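Local coordinates for protein histidinol dehydrogenase (Elizabethkingia anophelis NUHP1, PDB 6AN0) that probably catalyses, with a zinc cofactor, the two successive NAD-dependent oxidations that turn L-histidinol into L-histidine, the last step of histidine biosynthesis, at residues Glu85-Gln88 with Ala89-Ala93; Leu334-Glu337 with Asn338-Asn341. All coordinates share one frame; numbering follows the deposited sequence.

Both contacts are local, between residues no more than five positions apart; one is the internal packing of a helix, the other the turn by which the chain leaves a strand. Interaction 1 comes first along the chain, inside helix 84-102; interaction 2 follows some 240 residues later, where strand 331-335 of the six-stranded parallel sheet ends and the loop toward strand 351-354 begins. Their centres lie about 31 Å apart and their nearest atoms about 21 Å, with no touch between them. Interaction 1 faces the second subunit of the dimer, whereas interaction 2 lies at the carboxyl-terminal end of an inner strand, and the second subunit does not touch its residues.

Interaction 1. Residues Glu85-Gln88 with Ala89-Ala93; sequences ELIQ and AIQMA
Leu86 and Ile90, one helical turn apart, meet where Leu86 CG lies 3.8 Å from Ile90 CD1, the two branched chains crossing at a slant. With CG anti to the backbone N (chi1 -178°), Leu86 leans along the helix toward the following turn, bringing its CD1 against CG1 and CD1 of Ile90. Ile87 and Gln91 instead run alongside each other in the same direction, Ile87 CG2 standing 4.1 Å from Gln91 CD. The aliphatic part of Gln91 also folds over the backbone, its CG 3.1 Å from Ile87 O.

Four successive i to i+4 hydrogen bonds hold these side chains in step. The straightest is Ile90 N to Leu86 O at 2.8 Å, with an N-H...O angle of 163°; Ala89 N to Glu85 O is longer at 3.2 Å, and Gln91 and Met92 bond likewise to Ile87 and Gln88. Ser83 OG hydrogen-bonds to Leu86 N near the start of the helix.

These two turns and more of regular alpha helix belong to helix 84-102. Ile87, Ile90 and Gln91 pack on helix 173-181, Ile90 also on Leu145 of helix 142-154, while Ala89 and Met92 pack on Gly410, Leu86 on Ala417 and Ala93 on Met414, all of the second subunit.

Interaction 2. Residues Leu334-Glu337 with Asn338-Asn341; sequences LAIE and NTEN
Thr339 reaches back to Ile336 and Leu334 through its methyl group, and this is the apolar part of the contact. Thr339 CG2 sits 3.7 Å from Ile336 CG1, where one side chain passes obliquely over the other, and 4.0 Å from Leu334 CB. The torsion of Thr339 (chi1 56°) sets OG1 between the backbone N and the carbonyl carbon and CG2 anti to that carbon, which presents the methyl to both aliphatic partners. The same methyl lies 3.6 Å from Ile336 O, a van der Waals approach to the backbone. Ile346, Ile246 of strand 242-247 and Leu354 of strand 351-354 pack around Leu334, Ile246 touches Ile336 as well, and Leu354 also meets Thr339.

The polar side chains make a separate, exposed pair. Glu337 and Asn338 extend side by side, with the carboxylate and amide planes turned 29° apart. They meet through a methylene and an amide: Glu337 CG is 3.7 Å from Asn338 ND2, a van der Waals contact.

No hydrogen bond joins 334-337 to 338-341, so the backbone bonds that shape the bend lie within each half. Ile336 N makes a weak bond to Leu334 O at 3.1 Å, closing an inverse gamma turn centred on Ala335. Farther on, Asn341 N bonds to Asn338 O at 3.0 Å, closing a beta turn with Thr339 and Glu340 at its centre; the left-handed conformation of Asn338 (phi 57°) redirects the chain into it. Outside the two segments, a weak bond runs from Glu337 N to Asp248 OD2.

Together these features form the exit from strand 331-335, which lies between 242-247 and 351-354. The inverse gamma turn lies at the end of the strand, and the methyl of buried Thr339 packs the outgoing loop against the carboxyl-terminal edge of this parallel sheet.

Interaction 1. Residues Glu85-Gln88 with Ala89-Ala93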
ATOM      1  N   GLU A  85      38.197   1.570  -0.339  1.00 35.42           N
ATOM      2  CA  GLU A  85      37.565   2.028   0.899  1.00 41.86           C
ATOM      3  C   GLU A  85      36.063   2.230   0.726  1.00 35.19           C
ATOM      4  O   GLU A  85      35.288   1.989   1.661  1.00 36.59           O
ATOM      5  CB  GLU A  85      38.209   3.321   1.384  1.00 40.42           C
ATOM      6  CG  GLU A  85      39.546   3.144   2.071  1.00 61.14           C
ATOM      7  CD  GLU A  85      40.079   4.453   2.621  1.00 73.97           C
ATOM      8  OE1 GLU A  85      39.345   5.462   2.552  1.00 75.27           O
ATOM      9  OE2 GLU A  85      41.226   4.473   3.122  1.00 81.10           O
ATOM     10  N   LEU A  86      35.631   2.696  -0.447  1.00 33.56           N
ATOM     11  CA  LEU A  86      34.195   2.826  -0.684  1.00 33.35           C
ATOM     12  C   LEU A  86      33.539   1.455  -0.805  1.00 36.75           C
ATOM     13  O   LEU A  86      32.448   1.231  -0.267  1.00 29.92           O
ATOM     14  CB  LEU A  86      33.938   3.668  -1.937  1.00 28.53           C
ATOM     15  CG  LEU A  86      32.458   3.920  -2.263  1.00 34.48           C
ATOM     16  CD1 LEU A  86      31.739   4.511  -1.055  1.00 32.32           C
ATOM     17  CD2 LEU A  86      32.317   4.834  -3.467  1.00 44.27           C
ATOM     18  N   ILE A  87      34.205   0.520  -1.491  1.00 34.37           N
ATOM     19  CA  ILE A  87      33.698  -0.847  -1.604  1.00 36.77           C
ATOM     20  C   ILE A  87      33.430  -1.433  -0.222  1.00 29.94           C
ATOM     21  O   ILE A  87      32.384  -2.044   0.029  1.00 31.63           O
ATOM     22  CB  ILE A  87      34.695  -1.713  -2.396  1.00 41.89           C
ATOM     23  CG1 ILE A  87      34.556  -1.447  -3.896  1.00 42.66           C
ATOM     24  CG2 ILE A  87      34.514  -3.188  -2.059  1.00 39.24           C
ATOM     25  CD1 ILE A  87      35.562  -2.216  -4.740  1.00 53.38           C
ATOM     26  N   GLN A  88      34.379  -1.251   0.694  1.00 35.56           N
ATOM     27  CA  GLN A  88      34.222  -1.782   2.045  1.00 35.54           C
ATOM     28  C   GLN A  88      33.041  -1.134   2.758  1.00 34.11           C
ATOM     29  O   GLN A  88      32.278  -1.811   3.462  1.00 26.82           O
ATOM     30  CB  GLN A  88      35.522  -1.566   2.821  1.00 31.38           C
ATOM     31  CG  GLN A  88      35.477  -1.936   4.282  1.00 43.97           C
ATOM     32  CD  GLN A  88      36.855  -1.847   4.917  1.00 59.05           C
ATOM     33  OE1 GLN A  88      37.757  -2.615   4.576  1.00 65.37           O
ATOM     34  NE2 GLN A  88      37.033  -0.888   5.823  1.00 58.73           N
ATOM     35  N   ALA A  89      32.872   0.179   2.587  1.00 33.78           N
ATOM     36  CA  ALA A  89      31.761   0.877   3.225  1.00 34.08           C
ATOM     37  C   ALA A  89      30.420   0.417   2.664  1.00 28.63           C
ATOM     38  O   ALA A  89      29.457   0.222   3.418  1.00 27.39           O
ATOM     39  CB  ALA A  89      31.927   2.389   3.054  1.00 29.00           C
ATOM     40  N   ILE A  90      30.333   0.249   1.342  1.00 24.10           N
ATOM     41  CA  ILE A  90      29.076  -0.179   0.739  1.00 23.26           C
ATOM     42  C   ILE A  90      28.719  -1.587   1.195  1.00 34.41           C
ATOM     43  O   ILE A  90      27.547  -1.892   1.456  1.00 31.25           O
ATOM     44  CB  ILE A  90      29.158  -0.071  -0.797  1.00 23.65           C
ATOM     45  CG1 ILE A  90      29.258   1.404  -1.201  1.00 26.11           C
ATOM     46  CG2 ILE A  90      27.939  -0.723  -1.449  1.00 26.93           C
ATOM     47  CD1 ILE A  90      29.403   1.644  -2.697  1.00 26.37           C
ATOM     48  N   GLN A  91      29.719  -2.469   1.306  1.00 26.67           N
ATOM     49  CA  GLN A  91      29.443  -3.822   1.776  1.00 24.99           C
ATOM     50  C   GLN A  91      28.989  -3.825   3.232  1.00 24.58           C
ATOM     51  O   GLN A  91      28.113  -4.610   3.614  1.00 26.20           O
ATOM     52  CB  GLN A  91      30.682  -4.698   1.574  1.00 33.64           C
ATOM     53  CG  GLN A  91      31.030  -4.828   0.100  1.00 51.37           C
ATOM     54  CD  GLN A  91      32.051  -5.900  -0.192  1.00 61.23           C
ATOM     55  OE1 GLN A  91      31.990  -6.557  -1.233  1.00 58.49           O
ATOM     56  NE2 GLN A  91      33.006  -6.079   0.715  1.00 67.17           N
ATOM     57  N   MET A  92      29.581  -2.963   4.059  1.00 24.81           N
ATOM     58  CA  MET A  92      29.140  -2.815   5.444  1.00 28.10           C
ATOM     59  C   MET A  92      27.682  -2.380   5.506  1.00 33.06           C
ATOM     60  O   MET A  92      26.884  -2.933   6.272  1.00 23.04           O
ATOM     61  CB  MET A  92      30.037  -1.803   6.161  1.00 28.81           C
ATOM     62  CG  MET A  92      29.694  -1.543   7.616  1.00 41.57           C
ATOM     63  SD  MET A  92      28.484  -0.219   7.836  1.00 45.85           S
ATOM     64  CE  MET A  92      29.439   1.217   7.324  1.00 41.85           C
ATOM     65  N   ALA A  93      27.320  -1.374   4.709  1.00 25.91           N
ATOM     66  CA  ALA A  93      25.931  -0.924   4.666  1.00 26.27           C
ATOM     67  C   ALA A  93      25.003  -2.031   4.170  1.00 24.25           C
ATOM     68  O   ALA A  93      23.940  -2.273   4.752  1.00 25.78           O
ATOM     69  CB  ALA A  93      25.817   0.317   3.782  1.00 21.62           C
TER

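Interaction 2. Residues Leu334-Glu337 with Asn338-Asn341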
ATOM      1  N   LEU A 334      14.874  12.179  18.434  1.00 18.10           N
ATOM      2  CA  LEU A 334      14.583  12.444  19.846  1.00 20.96           C
ATOM      3  C   LEU A 334      15.910  12.636  20.568  1.00 22.39           C
ATOM      4  O   LEU A 334      16.506  11.685  21.073  1.00 22.09           O
ATOM      5  CB  LEU A 334      13.772  11.317  20.480  1.00 21.70           C
ATOM      6  CG  LEU A 334      12.385  11.065  19.899  1.00 24.63           C
ATOM      7  CD1 LEU A 334      11.689  10.015  20.778  1.00 27.26           C
ATOM      8  CD2 LEU A 334      11.554  12.369  19.794  1.00 20.91           C
ATOM      9  N   ALA A 335      16.369  13.887  20.629  1.00 21.72           N
ATOM     10  CA  ALA A 335      17.614  14.219  21.317  1.00 22.28           C
ATOM     11  C   ALA A 335      17.311  14.555  22.775  1.00 22.92           C
ATOM     12  O   ALA A 335      17.492  15.674  23.264  1.00 25.04           O
ATOM     13  CB  ALA A 335      18.331  15.365  20.601  1.00 19.88           C
ATOM     14  N   ILE A 336      16.811  13.542  23.479  1.00 28.24           N
ATOM     15  CA  ILE A 336      16.340  13.727  24.839  1.00 28.00           C
ATOM     16  C   ILE A 336      16.779  12.548  25.684  1.00 37.15           C
ATOM     17  O   ILE A 336      17.170  11.490  25.182  1.00 28.23           O
ATOM     18  CB  ILE A 336      14.807  13.870  24.943  1.00 29.46           C
ATOM     19  CG1 ILE A 336      14.137  12.536  24.538  1.00 31.62           C
ATOM     20  CG2 ILE A 336      14.314  15.070  24.151  1.00 34.26           C
ATOM     21  CD1 ILE A 336      12.637  12.599  24.384  1.00 31.03           C
ATOM     22  N   GLU A 337      16.694  12.783  26.985  1.00 38.03           N
ATOM     23  CA  GLU A 337      16.912  11.791  28.017  1.00 49.24           C
ATOM     24  C   GLU A 337      15.794  10.756  28.025  1.00 34.34           C
ATOM     25  O   GLU A 337      14.617  11.097  27.862  1.00 37.33           O
ATOM     26  CB  GLU A 337      16.942  12.519  29.356  1.00 43.69           C
ATOM     27  CG  GLU A 337      17.788  11.920  30.428  1.00 57.60           C
ATOM     28  CD  GLU A 337      18.042  12.926  31.528  1.00 53.71           C
ATOM     29  OE1 GLU A 337      17.067  13.531  32.035  1.00 48.49           O
ATOM     30  OE2 GLU A 337      19.223  13.140  31.865  1.00 67.12           O
ATOM     31  N   ASN A 338      16.169   9.491  28.241  1.00 33.07           N
ATOM     32  CA  ASN A 338      15.225   8.420  28.577  1.00 28.46           C
ATOM     33  C   ASN A 338      14.129   8.267  27.516  1.00 26.75           C
ATOM     34  O   ASN A 338      12.930   8.290  27.818  1.00 27.13           O
ATOM     35  CB  ASN A 338      14.618   8.660  29.958  1.00 36.91           C
ATOM     36  CG  ASN A 338      15.661   8.614  31.060  1.00 42.59           C
ATOM     37  OD1 ASN A 338      16.613   7.836  30.988  1.00 40.43           O
ATOM     38  ND2 ASN A 338      15.498   9.453  32.072  1.00 40.65           N
ATOM     39  N   THR A 339      14.555   8.074  26.262  1.00 24.81           N
ATOM     40  CA  THR A 339      13.601   8.006  25.161  1.00 23.87           C
ATOM     41  C   THR A 339      12.605   6.871  25.333  1.00 27.54           C
ATOM     42  O   THR A 339      11.510   6.938  24.764  1.00 27.03           O
ATOM     43  CB  THR A 339      14.313   7.844  23.809  1.00 30.29           C
ATOM     44  OG1 THR A 339      15.163   6.689  23.833  1.00 27.54           O
ATOM     45  CG2 THR A 339      15.131   9.090  23.452  1.00 27.77           C
ATOM     46  N   GLU A 340      12.968   5.823  26.086  1.00 28.56           N
ATOM     47  CA  GLU A 340      12.064   4.695  26.279  1.00 35.25           C
ATOM     48  C   GLU A 340      10.770   5.105  26.961  1.00 33.65           C
ATOM     49  O   GLU A 340       9.769   4.393  26.845  1.00 35.45           O
ATOM     50  CB  GLU A 340      12.747   3.598  27.099  1.00 35.38           C
ATOM     51  CG  GLU A 340      13.054   4.002  28.538  1.00 36.57           C
ATOM     52  CD  GLU A 340      14.426   4.637  28.698  1.00 44.00           C
ATOM     53  OE1 GLU A 340      15.071   4.979  27.676  1.00 39.91           O
ATOM     54  OE2 GLU A 340      14.864   4.787  29.853  1.00 48.26           O
ATOM     55  N   ASN A 341      10.759   6.236  27.663  1.00 29.42           N
ATOM     56  CA  ASN A 341       9.541   6.717  28.290  1.00 31.02           C
ATOM     57  C   ASN A 341       8.632   7.470  27.326  1.00 32.09           C
ATOM     58  O   ASN A 341       7.521   7.836  27.719  1.00 32.27           O
ATOM     59  CB  ASN A 341       9.894   7.604  29.483  1.00 31.96           C
ATOM     60  CG  ASN A 341      10.631   6.839  30.568  1.00 33.81           C
ATOM     61  OD1 ASN A 341      10.533   5.616  30.648  1.00 36.67           O
ATOM     62  ND2 ASN A 341      11.379   7.555  31.397  1.00 40.01           N
TER